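Local coordinates for conserved membrane protein (Chlamydia abortus, PDB 6GZU), which combines deubiquitinating and acetyltransferase activities in a secreted chlamydial effector that induces fragmentation of the Golgi, at residues A[136-141]-A[145-150]; A[100-105]-A[210-215]; A[197-202]-A[229-234]. All coordinates share one frame; numbering follows the deposited sequence.

Contact 1 of 3, residues A[136-141]-A[145-150]; sequences TLVIVN and REVVFF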
loop_
_atom_site.group_PDB
_atom_site.type_symbol
_atom_site.label_atom_id
_atom_site.label_comp_id
_atom_site.label_asym_id
_atom_site.label_seq_id
_atom_site.Cartn_x
_atom_site.Cartn_y
_atom_site.Cartn_z
ATOM N N THR A 136 3.279 -0.908 -7.354
ATOM C CA THR A 136 3.878 0.170 -6.592
ATOM C C THR A 136 3.223 0.201 -5.227
ATOM O O THR A 136 2.353 -0.627 -4.926
ATOM C CB THR A 136 3.671 1.510 -7.297
ATOM O OG1 THR A 136 2.265 1.762 -7.454
ATOM C CG2 THR A 136 4.313 1.519 -8.684
ATOM N N LEU A 137 3.642 1.132 -4.361
ATOM C CA LEU A 137 3.140 1.143 -2.973
ATOM C C LEU A 137 2.822 2.579 -2.577
ATOM O O LEU A 137 3.651 3.473 -2.777
ATOM C CB LEU A 137 4.225 0.589 -2.039
ATOM C CG LEU A 137 3.849 0.514 -0.552
ATOM C CD1 LEU A 137 2.746 -0.536 -0.363
ATOM C CD2 LEU A 137 5.084 0.206 0.315
ATOM N N VAL A 138 1.668 2.805 -1.946
ATOM C CA VAL A 138 1.328 4.133 -1.387
ATOM C C VAL A 138 1.235 3.907 0.114
ATOM O O VAL A 138 0.474 3.049 0.605
ATOM C CB VAL A 138 -0.020 4.639 -1.936
ATOM C CG1 VAL A 138 -0.500 5.900 -1.169
ATOM C CG2 VAL A 138 0.093 4.948 -3.428
ATOM N N ILE A 139 2.009 4.669 0.880
ATOM C CA ILE A 139 1.946 4.594 2.326
ATOM C C ILE A 139 1.357 5.908 2.863
ATOM O O ILE A 139 1.836 7.008 2.525
ATOM C CB ILE A 139 3.363 4.439 2.941
ATOM C CG1 ILE A 139 4.084 3.207 2.387
ATOM C CG2 ILE A 139 3.244 4.403 4.517
ATOM C CD1 ILE A 139 5.563 3.154 2.753
ATOM N N VAL A 140 0.359 5.820 3.736
ATOM C CA VAL A 140 -0.148 6.978 4.478
ATOM C C VAL A 140 0.366 6.822 5.892
ATOM O O VAL A 140 0.100 5.807 6.560
ATOM C CB VAL A 140 -1.688 7.043 4.436
ATOM C CG1 VAL A 140 -2.211 8.124 5.397
ATOM C CG2 VAL A 140 -2.145 7.299 2.998
ATOM N N ASN A 141 1.122 7.817 6.357
ATOM C CA ASN A 141 1.672 7.806 7.712
ATOM C C ASN A 141 1.037 8.958 8.465
ATOM O O ASN A 141 1.328 10.142 8.191
ATOM C CB ASN A 141 3.210 7.899 7.694
ATOM C CG ASN A 141 3.838 7.743 9.053
ATOM O OD1 ASN A 141 3.318 8.241 10.057
ATOM N ND2 ASN A 141 4.984 7.074 9.110
ATOM N N ARG A 145 2.451 12.767 8.927
ATOM C CA ARG A 145 1.632 13.585 7.990
ATOM C C ARG A 145 2.267 13.537 6.600
ATOM O O ARG A 145 2.589 14.589 5.971
ATOM C CB ARG A 145 1.446 15.023 8.464
ATOM C CG ARG A 145 0.771 15.068 9.810
ATOM C CD ARG A 145 0.480 16.550 10.190
ATOM N NE ARG A 145 -0.723 17.083 9.586
ATOM C CZ ARG A 145 -0.752 17.952 8.589
ATOM N NH1 ARG A 145 0.361 18.288 7.927
ATOM N NH2 ARG A 145 -1.937 18.436 8.191
ATOM N N GLU A 146 2.445 12.313 6.104
ATOM C CA GLU A 146 3.054 12.148 4.796
ATOM C C GLU A 146 2.347 11.072 4.015
ATOM O O GLU A 146 1.818 10.091 4.583
ATOM C CB GLU A 146 4.560 11.835 4.924
ATOM C CG GLU A 146 4.892 10.503 5.571
ATOM C CD GLU A 146 6.393 10.293 5.885
ATOM O OE1 GLU A 146 7.130 11.289 6.005
ATOM O OE2 GLU A 146 6.879 9.121 5.972
ATOM N N VAL A 147 2.397 11.242 2.700
ATOM C CA VAL A 147 1.988 10.219 1.733
ATOM C C VAL A 147 3.226 9.858 0.950
ATOM O O VAL A 147 3.791 10.697 0.239
ATOM C CB VAL A 147 0.846 10.755 0.796
ATOM C CG1 VAL A 147 0.408 9.666 -0.220
ATOM C CG2 VAL A 147 -0.347 11.283 1.601
ATOM N N VAL A 148 3.697 8.625 1.152
ATOM C CA VAL A 148 4.888 8.147 0.477
ATOM C C VAL A 148 4.522 7.236 -0.691
ATOM O O VAL A 148 3.730 6.308 -0.538
ATOM C CB VAL A 148 5.788 7.360 1.485
ATOM C CG1 VAL A 148 7.027 6.743 0.770
ATOM C CG2 VAL A 148 6.208 8.331 2.602
ATOM N N PHE A 149 5.088 7.518 -1.853
ATOM C CA PHE A 149 4.854 6.685 -3.021
ATOM C C PHE A 149 6.159 6.013 -3.440
ATOM O O PHE A 149 7.183 6.693 -3.710
ATOM C CB PHE A 149 4.360 7.573 -4.181
ATOM C CG PHE A 149 4.233 6.842 -5.484
ATOM C CD1 PHE A 149 3.311 5.817 -5.633
ATOM C CD2 PHE A 149 5.031 7.177 -6.551
ATOM C CE1 PHE A 149 3.174 5.155 -6.844
ATOM C CE2 PHE A 149 4.890 6.526 -7.752
ATOM C CZ PHE A 149 3.989 5.515 -7.896
ATOM N N PHE A 150 6.129 4.684 -3.481
ATOM C CA PHE A 150 7.286 3.900 -3.912
ATOM C C PHE A 150 7.038 3.171 -5.207
ATOM O O PHE A 150 6.097 2.406 -5.319
ATOM C CB PHE A 150 7.654 2.875 -2.817
ATOM C CG PHE A 150 8.778 1.958 -3.205
ATOM C CD1 PHE A 150 8.521 0.807 -3.950
ATOM C CD2 PHE A 150 10.099 2.245 -2.854
ATOM C CE1 PHE A 150 9.567 -0.023 -4.340
ATOM C CE2 PHE A 150 11.146 1.393 -3.253
ATOM C CZ PHE A 150 10.864 0.268 -3.966
#
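The ring of Phe-149 reaches across to Thr-136 and Val-138. Its CE1 comes within 3.6 Å of Thr-136 OG1, a hydroxyl that is hydrogen-bonded to Leu-105 O of strand 100-107, while Val-138 CG2 meets the ring edge near its plane, 4.0 Å from CD1. CG of Phe-149 stands anti to the backbone N (chi1 174°), and the ring end swings nearer to strand 136-141. On the same face Val-138 and Val-147 lie side by side, their CG1 atoms 4.0 Å apart, and helix 159-174 covers this layer through Ile-162, Leu-166 and Ile-169. The other face carries Leu-137 beside Phe-150 and Ile-139 beside Val-148, with CB of Ile-139 4.1 Å from CB of Val-148. The Phe-150 ring turns away from its pair to stack on Phe-211 of helix 204-217.

Between the two faces, six backbone hydrogen bonds join the antiparallel strands, whose directions differ by 166°; the one from Ile-139 N to Val-148 O measures 2.8 Å. The pairing ends in a G1 beta bulge, where Arg-145 and Glu-146 both face Asn-141 and Arg-145 takes a positive phi of 52°. Asn-141 CB packs 3.8 Å from Glu-146 CG, the amide and carboxylate planes steeply inclined to each other. Tyr-215 OH hydrogen-bonds to both Asn-141 ND2 and Glu-146 OE2, and Glu-146 OE1 forms salt bridges with Lys-190 and Arg-144. The hairpin is thus apolar along most of its length, and its one buried carboxylate is probably kept ionised by the two cations on OE1 and the tyrosine hydroxyl on OE2.

Contact 2 of 3, residues A[100-105]-A[210-215]; sequences IYAYPL and LFLDKY
This is apolar helix-on-sheet packing in the centre of the protein, where helix 204-217 lies against strand 100-107. Ala-102 and Leu-212 make the closer of its two touches. Leu-212 sets its fork astride the small Ala-102 side chain: CD2 lies 3.8 Å and CD1 3.9 Å from Ala-102 CB. CG of Leu-212 is anti to the backbone N (chi1 -178°), which extends the fork from the helix to the strand. Three residues further along the helix, Tyr-215 brings CE1 to 4.3 Å from Ile-100 CG2, an oblique approach to the ring.

Ile-100 and Ala-102 alternate with Tyr-101 and Tyr-103, whose side chains leave by the other face of the sheet. Helix 204-217 starts at Cys-204, the probable nucleophile, so its place here is consistent with the papain-like core of CE-clan proteases, in which the cysteine helix packs on the central sheet. CA of Ala-102 and CA of Leu-212 are 8.0 Å apart, against 10.4 Å between CA of Ile-100 and CA of Tyr-215; the closer approach is consistent with the small side chain of Ala-102. Leu-212 also touches Leu-30 of helix 20-33. Beyond its contact with Ile-100, the Tyr-215 ring carries its OH to the polar end of the neighbouring hairpin, at Glu-146.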
loop_
_atom_site.group_PDB
_atom_site.type_symbol
_atom_site.label_atom_id
_atom_site.label_comp_id
_atom_site.label_asym_id
_atom_site.label_seq_id
_atom_site.Cartn_x
_atom_site.Cartn_y
_atom_site.Cartn_z
ATOM N N ILE A 100 -0.002 3.651 10.294
ATOM C CA ILE A 100 0.652 3.567 9.003
ATOM C C ILE A 100 -0.198 2.647 8.138
ATOM O O ILE A 100 -0.510 1.495 8.547
ATOM C CB ILE A 100 2.094 3.027 9.121
ATOM C CG1 ILE A 100 2.917 3.937 10.037
ATOM C CG2 ILE A 100 2.707 2.878 7.701
ATOM C CD1 ILE A 100 4.297 3.485 10.306
ATOM N N TYR A 101 -0.584 3.138 6.954
ATOM C CA TYR A 101 -1.487 2.416 6.058
ATOM C C TYR A 101 -0.755 2.197 4.753
ATOM O O TYR A 101 -0.402 3.158 4.081
ATOM C CB TYR A 101 -2.756 3.253 5.818
ATOM C CG TYR A 101 -3.634 3.394 7.050
ATOM C CD1 TYR A 101 -3.203 4.112 8.162
ATOM C CD2 TYR A 101 -4.938 2.852 7.073
ATOM C CE1 TYR A 101 -4.031 4.213 9.305
ATOM C CE2 TYR A 101 -5.778 2.977 8.183
ATOM C CZ TYR A 101 -5.304 3.648 9.295
ATOM O OH TYR A 101 -6.098 3.755 10.427
ATOM N N ALA A 102 -0.523 0.943 4.369
ATOM C CA ALA A 102 0.292 0.677 3.195
ATOM C C ALA A 102 -0.466 -0.094 2.118
ATOM O O ALA A 102 -0.911 -1.227 2.391
ATOM C CB ALA A 102 1.578 -0.043 3.575
ATOM N N TYR A 103 -0.575 0.466 0.909
ATOM C CA TYR A 103 -1.436 -0.064 -0.133
ATOM C C TYR A 103 -0.663 -0.475 -1.353
ATOM O O TYR A 103 -0.084 0.360 -2.065
ATOM C CB TYR A 103 -2.385 1.059 -0.621
ATOM C CG TYR A 103 -3.361 1.517 0.430
ATOM C CD1 TYR A 103 -2.985 2.455 1.410
ATOM C CD2 TYR A 103 -4.631 0.949 0.495
ATOM C CE1 TYR A 103 -3.899 2.831 2.406
ATOM C CE2 TYR A 103 -5.546 1.293 1.492
ATOM C CZ TYR A 103 -5.170 2.207 2.454
ATOM O OH TYR A 103 -6.098 2.540 3.421
ATOM N N PRO A 104 -0.707 -1.765 -1.668
ATOM C CA PRO A 104 -0.178 -2.210 -2.981
ATOM C C PRO A 104 -1.050 -1.605 -4.072
ATOM O O PRO A 104 -2.298 -1.639 -3.991
ATOM C CB PRO A 104 -0.356 -3.744 -2.926
ATOM C CG PRO A 104 -0.359 -4.046 -1.407
ATOM C CD PRO A 104 -1.093 -2.889 -0.791
ATOM N N LEU A 105 -0.418 -1.046 -5.100
ATOM C CA LEU A 105 -1.124 -0.336 -6.150
ATOM C C LEU A 105 -0.683 -0.935 -7.486
ATOM O O LEU A 105 0.515 -0.917 -7.793
ATOM C CB LEU A 105 -0.863 1.186 -6.047
ATOM C CG LEU A 105 -1.766 2.120 -6.862
ATOM C CD1 LEU A 105 -1.784 3.541 -6.385
ATOM C CD2 LEU A 105 -1.153 2.167 -8.279
ATOM N N LEU A 210 10.243 -5.174 0.295
ATOM C CA LEU A 210 11.500 -4.843 0.976
ATOM C C LEU A 210 11.469 -3.382 1.442
ATOM O O LEU A 210 11.873 -3.064 2.572
ATOM C CB LEU A 210 12.697 -5.069 0.027
ATOM C CG LEU A 210 14.154 -4.824 0.434
ATOM C CD1 LEU A 210 15.083 -5.533 -0.584
ATOM C CD2 LEU A 210 14.508 -3.329 0.467
ATOM N N PHE A 211 11.009 -2.476 0.586
ATOM C CA PHE A 211 10.955 -1.076 0.988
ATOM C C PHE A 211 10.106 -0.894 2.243
ATOM O O PHE A 211 10.519 -0.179 3.183
ATOM C CB PHE A 211 10.460 -0.173 -0.141
ATOM C CG PHE A 211 10.318 1.252 0.284
ATOM C CD1 PHE A 211 11.463 2.033 0.492
ATOM C CD2 PHE A 211 9.063 1.759 0.575
ATOM C CE1 PHE A 211 11.378 3.344 0.954
ATOM C CE2 PHE A 211 8.929 3.083 1.015
ATOM C CZ PHE A 211 10.102 3.878 1.193
ATOM N N LEU A 212 8.914 -1.466 2.242
ATOM C CA LEU A 212 8.037 -1.247 3.395
ATOM C C LEU A 212 8.696 -1.823 4.656
ATOM O O LEU A 212 8.629 -1.237 5.734
ATOM C CB LEU A 212 6.673 -1.898 3.191
ATOM C CG LEU A 212 5.699 -1.662 4.364
ATOM C CD1 LEU A 212 5.389 -0.165 4.521
ATOM C CD2 LEU A 212 4.439 -2.426 4.072
ATOM N N ASP A 213 9.305 -2.999 4.532
ATOM C CA ASP A 213 10.056 -3.636 5.611
ATOM C C ASP A 213 11.038 -2.647 6.255
ATOM O O ASP A 213 11.040 -2.435 7.469
ATOM C CB ASP A 213 10.800 -4.820 5.016
ATOM C CG ASP A 213 11.066 -5.880 6.002
ATOM O OD1 ASP A 213 11.741 -5.597 7.011
ATOM O OD2 ASP A 213 10.622 -7.018 5.766
ATOM N N LYS A 214 11.845 -2.002 5.427
ATOM C CA LYS A 214 12.829 -1.070 5.928
ATOM C C LYS A 214 12.231 0.243 6.388
ATOM O O LYS A 214 12.696 0.816 7.364
ATOM C CB LYS A 214 13.839 -0.812 4.818
ATOM C CG LYS A 214 14.453 -2.074 4.253
ATOM C CD LYS A 214 15.786 -2.301 4.825
ATOM C CE LYS A 214 16.383 -3.534 4.178
ATOM N NZ LYS A 214 17.435 -4.181 4.986
ATOM N N TYR A 215 11.224 0.727 5.671
ATOM C CA TYR A 215 10.533 1.977 6.033
ATOM C C TYR A 215 9.967 1.893 7.430
ATOM O O TYR A 215 9.996 2.892 8.168
ATOM C CB TYR A 215 9.416 2.297 5.019
ATOM C CG TYR A 215 8.535 3.463 5.372
ATOM C CD1 TYR A 215 7.410 3.282 6.160
ATOM C CD2 TYR A 215 8.804 4.749 4.893
ATOM C CE1 TYR A 215 6.590 4.350 6.491
ATOM C CE2 TYR A 215 7.998 5.816 5.245
ATOM C CZ TYR A 215 6.896 5.611 6.051
ATOM O OH TYR A 215 6.051 6.648 6.394
#

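Contact 3 of 3, residues A[197-202]-A[229-234]; sequences IQQDST and RQAQYF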
loop_
_atom_site.group_PDB
_atom_site.type_symbol
_atom_site.label_atom_id
_atom_site.label_comp_id
_atom_site.label_asym_id
_atom_site.label_seq_id
_atom_site.Cartn_x
_atom_site.Cartn_y
_atom_site.Cartn_z
ATOM N N ILE A 197 15.512 1.522 -9.538
ATOM C CA ILE A 197 16.308 0.493 -8.875
ATOM C C ILE A 197 16.017 -0.916 -9.428
ATOM O O ILE A 197 16.857 -1.790 -9.330
ATOM C CB ILE A 197 16.149 0.557 -7.326
ATOM C CG1 ILE A 197 14.719 0.314 -6.914
ATOM C CG2 ILE A 197 16.624 1.908 -6.793
ATOM C CD1 ILE A 197 14.500 0.576 -5.423
ATOM N N GLN A 198 14.834 -1.141 -9.994
ATOM C CA GLN A 198 14.434 -2.463 -10.483
ATOM C C GLN A 198 15.088 -2.680 -11.824
ATOM O O GLN A 198 15.142 -1.754 -12.621
ATOM C CB GLN A 198 12.910 -2.554 -10.611
ATOM C CG GLN A 198 12.369 -3.800 -11.336
ATOM C CD GLN A 198 10.868 -3.759 -11.432
ATOM O OE1 GLN A 198 10.220 -3.042 -10.662
ATOM N NE2 GLN A 198 10.299 -4.477 -12.365
ATOM N N GLN A 199 15.567 -3.916 -12.063
ATOM C CA GLN A 199 16.390 -4.265 -13.220
ATOM C C GLN A 199 15.787 -5.303 -14.143
ATOM O O GLN A 199 16.424 -5.694 -15.111
ATOM C CB GLN A 199 17.733 -4.839 -12.759
ATOM C CG GLN A 199 18.428 -4.029 -11.696
ATOM C CD GLN A 199 18.924 -2.691 -12.212
ATOM O OE1 GLN A 199 19.140 -2.501 -13.429
ATOM N NE2 GLN A 199 19.132 -1.754 -11.286
ATOM N N ASP A 200 14.599 -5.784 -13.830
ATOM C CA ASP A 200 13.946 -6.793 -14.639
ATOM C C ASP A 200 12.487 -6.408 -14.816
ATOM O O ASP A 200 12.072 -5.305 -14.464
ATOM C CB ASP A 200 14.090 -8.153 -13.958
ATOM C CG ASP A 200 13.600 -8.131 -12.539
ATOM O OD1 ASP A 200 12.521 -7.537 -12.306
ATOM O OD2 ASP A 200 14.298 -8.698 -11.652
ATOM N N SER A 201 11.682 -7.307 -15.347
ATOM C CA SER A 201 10.325 -6.904 -15.687
ATOM C C SER A 201 9.334 -7.371 -14.626
ATOM O O SER A 201 8.128 -7.106 -14.726
ATOM C CB SER A 201 9.949 -7.466 -17.056
ATOM O OG SER A 201 10.513 -8.755 -17.222
ATOM N N THR A 202 9.844 -8.053 -13.603
ATOM C CA THR A 202 8.984 -8.898 -12.780
ATOM C C THR A 202 9.104 -8.740 -11.256
ATOM O O THR A 202 8.239 -9.232 -10.524
ATOM C CB THR A 202 9.212 -10.390 -13.125
ATOM O OG1 THR A 202 10.549 -10.768 -12.776
ATOM C CG2 THR A 202 8.995 -10.650 -14.626
ATOM N N ARG A 229 24.044 -6.260 -10.770
ATOM C CA ARG A 229 24.399 -7.490 -10.079
ATOM C C ARG A 229 24.251 -7.273 -8.565
ATOM O O ARG A 229 23.707 -8.124 -7.851
ATOM C CB ARG A 229 25.815 -7.973 -10.525
ATOM N N GLN A 230 24.697 -6.120 -8.064
ATOM C CA GLN A 230 24.563 -5.851 -6.618
ATOM C C GLN A 230 23.093 -5.835 -6.198
ATOM O O GLN A 230 22.748 -6.369 -5.152
ATOM C CB GLN A 230 25.264 -4.536 -6.216
ATOM C CG GLN A 230 25.301 -4.265 -4.700
ATOM N N ALA A 231 22.227 -5.251 -7.023
ATOM C CA ALA A 231 20.800 -5.187 -6.688
ATOM C C ALA A 231 20.218 -6.569 -6.606
ATOM O O ALA A 231 19.395 -6.844 -5.741
ATOM C CB ALA A 231 20.021 -4.351 -7.710
ATOM N N GLN A 232 20.612 -7.439 -7.532
ATOM C CA GLN A 232 20.102 -8.800 -7.521
ATOM C C GLN A 232 20.508 -9.500 -6.243
ATOM O O GLN A 232 19.689 -10.168 -5.613
ATOM C CB GLN A 232 20.573 -9.579 -8.749
ATOM C CG GLN A 232 19.906 -9.119 -10.029
ATOM N N TYR A 233 21.756 -9.312 -5.822
ATOM C CA TYR A 233 22.229 -9.944 -4.582
ATOM C C TYR A 233 21.495 -9.392 -3.363
ATOM O O TYR A 233 21.205 -10.125 -2.416
ATOM C CB TYR A 233 23.746 -9.744 -4.423
ATOM C CG TYR A 233 24.584 -10.880 -4.946
ATOM C CD1 TYR A 233 24.365 -11.407 -6.224
ATOM C CD2 TYR A 233 25.616 -11.405 -4.178
ATOM C CE1 TYR A 233 25.151 -12.450 -6.741
ATOM N N PHE A 234 21.192 -8.094 -3.404
ATOM C CA PHE A 234 20.451 -7.399 -2.338
ATOM C C PHE A 234 19.052 -7.989 -2.169
ATOM O O PHE A 234 18.616 -8.289 -1.050
ATOM C CB PHE A 234 20.377 -5.907 -2.682
ATOM C CG PHE A 234 19.737 -5.048 -1.624
ATOM C CD1 PHE A 234 20.413 -4.749 -0.455
ATOM C CD2 PHE A 234 18.501 -4.471 -1.841
ATOM C CE1 PHE A 234 19.828 -3.919 0.507
ATOM C CE2 PHE A 234 17.915 -3.630 -0.885
ATOM C CZ PHE A 234 18.573 -3.362 0.290
#
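The amide of Gln-199 has Ala-231 CB off one side of its plane and the carbonyl O of Ile-197 off the other. Neither sits squarely over the group: the methyl comes nearest the aliphatic chain, with Gln-199 CG 4.3 Å from Ala-231 CB, and Ile-197 O accepts a weak hydrogen bond from Gln-199 NE2 at 3.0 Å, bent to 124°. Two successive turns of similar sense (chi1 -48°, chi2 -69°) fold the glutamine back over its own loop. Ala-231 CB also lies 4.4 Å from Ile-197 O, and no hydrogen bond crosses between loop and helix.

Two further flat groups, both in the loop, shape it. Gln-198 NE2 donates to Asp-200 O at 2.9 Å, tilted a little from its own amide plane and coming from above the plane of the carbonyl. Its OE1 is bonded to Ser-152 OG, so both ends of this amide are fixed. The carboxylate of Asp-200 is met from above by Thr-202 N, 3.0 Å from OD1, which makes an Asx turn; the same OD1 also binds Ser-203 OG.

Gln-198 touches Cys-204 and stands six residues before it, consistent with the oxyanion-hole glutamine of Ulp1-type proteases, in which such a cysteine is the nucleophile. The helix meets Gln-199 and Ile-197 O, while CB of Gln-198 points away from it, so it touches the loop beside, rather than at, the probable active centre. The loop leads from strand 188-191 into helix 204-217, with Ile-197 and Gln-198 both resting on Trp-207 of that helix. Helix 228-241 flanks it, meeting the loop through Ala-231 and helix 204-217 through Phe-234, which packs on Leu-210.

Overall arrangement
Contacts 1 and 2, their centres about 8 Å apart, share the central mixed sheet: strand 100-107 pairs with 134-141, which pairs with 146-150. Helix 204-217, one partner in contact 2, also packs on the hairpin of contact 1, which falls in the chain between the two halves of contact 2. Contact 3 is peripheral, its centre about 22 Å from that of contact 1 and 18 Å from that of contact 2; it follows contact 1 in sequence and interleaves with contact 2. Elements of contacts 1 and 3 flank the probable triad of Cys-204, His-134 and Asp-151, and the helix of contact 2 begins at its cysteine. All lie in the C-terminal, Ulp1-like catalytic part of the longer membrane effector.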